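Local coordinates for protein possible metal-dependent hydrolase (Veillonella parvula, PDB 3RPC) that binds two zinc ions and is probably a metal-dependent hydrolase of the metallo-beta-lactamase superfamily, its substrate not established, at residues T81-S85 with I86-L90. Numbering follows the deposited sequence.
Sequences TAINS and IPKSL
I86 and K88 fold back onto the carbonyls of A82 and I83 in the last turn of helix 80-85, which precedes strand 92-94 in this metallo-beta-lactamase fold. The side chain of A82 is about 14 Å from a bound zinc ion, and none of the residues here is a zinc ligand.

Backbone bonding comes first. I86 N donates to A82 O at 3.0 Å with an N-H...O angle of 166°, a nearly straight i to i+4 bond whose donor lies 16° from the carbonyl plane of A82. The same oxygen also accepts from S85 N at 3.1 Å, so two successive amides grip one carbonyl. P87 to L90 then form a type I beta turn, closed by L90 N to P87 O.

Apolar packing follows the same path. With CG1 of I86 beside its own backbone N and the chain extended beyond it, CD1 reaches A82 CB at 3.9 Å, while CG1 passes beside A82 O. I86 also touches P28, which places this buried side chain between the helix and a neighbouring loop.

The ammonium group of K88 makes the polar link to I83. Its chain bends at chi2 and is extended thereafter, delivering NZ to I83 O at 2.8 Å; the ammonium sits above the carbonyl plane, 38° out of it. It also bonds to Q106 O, linking I83 to the residue that follows helix 97-105. Two waters add to the link: one donates to both I83 O and I86 O, and the other accepts from K88 NZ while donating to N84 OD1. Within the last helical turn, S85 OG donates to T81 O at 2.7 Å.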
ATOM      1  N   THR A  81      -9.106  10.096  26.027  1.00 18.20           N
ATOM      2  CA  THR A  81     -10.401   9.738  26.590  1.00 17.32           C
ATOM      3  C   THR A  81     -10.728   8.284  26.279  1.00 18.20           C
ATOM      4  O   THR A  81     -11.174   7.541  27.151  1.00 19.26           O
ATOM      5  CB  THR A  81     -11.515  10.648  26.082  1.00 17.55           C
ATOM      6  OG1 THR A  81     -11.198  12.009  26.406  1.00 19.44           O
ATOM      7  CG2 THR A  81     -12.844  10.257  26.714  1.00 16.12           C
ATOM      8  N   ALA A  82     -10.488   7.873  25.038  1.00 17.78           N
ATOM      9  CA  ALA A  82     -10.690   6.479  24.667  1.00 17.64           C
ATOM     10  C   ALA A  82      -9.786   5.559  25.476  1.00 20.10           C
ATOM     11  O   ALA A  82     -10.231   4.547  26.001  1.00 18.67           O
ATOM     12  CB  ALA A  82     -10.446   6.289  23.176  1.00 18.11           C
ATOM     13  N   ILE A  83      -8.506   5.910  25.560  1.00 18.59           N
ATOM     14  CA  ILE A  83      -7.543   5.088  26.294  1.00 18.97           C
ATOM     15  C   ILE A  83      -8.009   4.845  27.728  1.00 21.92           C
ATOM     16  O   ILE A  83      -7.880   3.734  28.257  1.00 21.53           O
ATOM     17  CB  ILE A  83      -6.149   5.736  26.291  1.00 19.19           C
ATOM     18  CG1 ILE A  83      -5.533   5.647  24.890  1.00 19.71           C
ATOM     19  CG2 ILE A  83      -5.230   5.060  27.316  1.00 22.32           C
ATOM     20  CD1 ILE A  83      -4.522   6.739  24.611  1.00 21.02           C
ATOM     21  N   ASN A  84      -8.574   5.876  28.341  1.00 19.35           N
ATOM     22  CA  ASN A  84      -8.930   5.809  29.760  1.00 20.30           C
ATOM     23  C   ASN A  84     -10.329   5.267  30.030  1.00 24.93           C
ATOM     24  O   ASN A  84     -10.684   5.015  31.184  1.00 26.28           O
ATOM     25  CB  ASN A  84      -8.783   7.193  30.398  1.00 22.14           C
ATOM     26  CG  ASN A  84      -7.336   7.658  30.465  1.00 26.29           C
ATOM     27  OD1 ASN A  84      -6.417   6.855  30.635  1.00 37.10           O
ATOM     28  ND2 ASN A  84      -7.131   8.963  30.340  1.00 36.34           N
ATOM     29  N   SER A  85     -11.118   5.086  28.975  1.00 22.74           N
ATOM     30  CA  SER A  85     -12.520   4.690  29.113  1.00 20.31           C
ATOM     31  C   SER A  85     -12.774   3.253  28.669  1.00 23.68           C
ATOM     32  O   SER A  85     -13.609   2.560  29.240  1.00 24.70           O
ATOM     33  CB  SER A  85     -13.423   5.630  28.311  1.00 24.55           C
ATOM     34  OG  SER A  85     -13.325   6.973  28.763  1.00 30.15           O
ATOM     35  N   ILE A  86     -12.061   2.811  27.638  1.00 19.27           N
ATOM     36  CA  ILE A  86     -12.267   1.472  27.092  1.00 19.29           C
ATOM     37  C   ILE A  86     -11.636   0.386  27.973  1.00 17.27           C
ATOM     38  O   ILE A  86     -10.469   0.482  28.330  1.00 20.71           O
ATOM     39  CB  ILE A  86     -11.693   1.386  25.658  1.00 18.91           C
ATOM     40  CG1 ILE A  86     -12.357   2.437  24.764  1.00 20.63           C
ATOM     41  CG2 ILE A  86     -11.858  -0.027  25.096  1.00 20.07           C
ATOM     42  CD1 ILE A  86     -11.658   2.632  23.424  1.00 20.72           C
ATOM     43  N   PRO A  87     -12.415  -0.652  28.335  1.00 20.76           N
ATOM     44  CA  PRO A  87     -11.850  -1.743  29.140  1.00 24.72           C
ATOM     45  C   PRO A  87     -10.579  -2.311  28.509  1.00 21.22           C
ATOM     46  O   PRO A  87     -10.542  -2.586  27.301  1.00 21.03           O
ATOM     47  CB  PRO A  87     -12.973  -2.786  29.157  1.00 24.26           C
ATOM     48  CG  PRO A  87     -14.210  -1.989  29.028  1.00 23.85           C
ATOM     49  CD  PRO A  87     -13.862  -0.819  28.115  1.00 22.35           C
ATOM     50  N   LYS A  88      -9.543  -2.465  29.328  1.00 23.62           N
ATOM     51  CA  LYS A  88      -8.218  -2.840  28.856  1.00 24.02           C
ATOM     52  C   LYS A  88      -8.172  -4.257  28.303  1.00 23.30           C
ATOM     53  O   LYS A  88      -7.214  -4.630  27.628  1.00 23.13           O
ATOM     54  CB  LYS A  88      -7.190  -2.716  29.984  1.00 25.85           C
ATOM     55  CG  LYS A  88      -7.084  -1.334  30.602  1.00 25.82           C
ATOM     56  CD  LYS A  88      -6.671  -0.273  29.589  1.00 28.10           C
ATOM     57  CE  LYS A  88      -6.336   1.023  30.310  1.00 31.59           C
ATOM     58  NZ  LYS A  88      -5.904   2.092  29.385  1.00 30.77           N
ATOM     59  N   SER A  89      -9.199  -5.046  28.596  1.00 21.83           N
ATOM     60  CA  SER A  89      -9.207  -6.437  28.173  1.00 20.83           C
ATOM     61  C   SER A  89      -9.890  -6.670  26.817  1.00 19.84           C
ATOM     62  O   SER A  89      -9.840  -7.779  26.289  1.00 23.37           O
ATOM     63  CB  SER A  89      -9.852  -7.312  29.250  1.00 23.99           C
ATOM     64  OG  SER A  89     -11.169  -6.872  29.497  1.00 28.63           O
ATOM     65  N   LEU A  90     -10.515  -5.640  26.249  1.00 17.78           N
ATOM     66  CA  LEU A  90     -11.157  -5.802  24.944  1.00 19.42           C
ATOM     67  C   LEU A  90     -10.116  -5.983  23.852  1.00 17.80           C
ATOM     68  O   LEU A  90      -9.091  -5.304  23.852  1.00 19.29           O
ATOM     69  CB  LEU A  90     -12.017  -4.593  24.595  1.00 20.53           C
ATOM     70  CG  LEU A  90     -13.342  -4.468  25.342  1.00 21.89           C
ATOM     71  CD1 LEU A  90     -14.017  -3.152  24.992  1.00 23.26           C
ATOM     72  CD2 LEU A  90     -14.241  -5.659  25.006  1.00 25.36           C
TER
HETATM   73  O   HOH W   1      -9.402   2.201  30.012  1.00 27.56           O
HETATM   74  O   HOH W   2      -5.487   4.326  31.210  1.00 35.97           O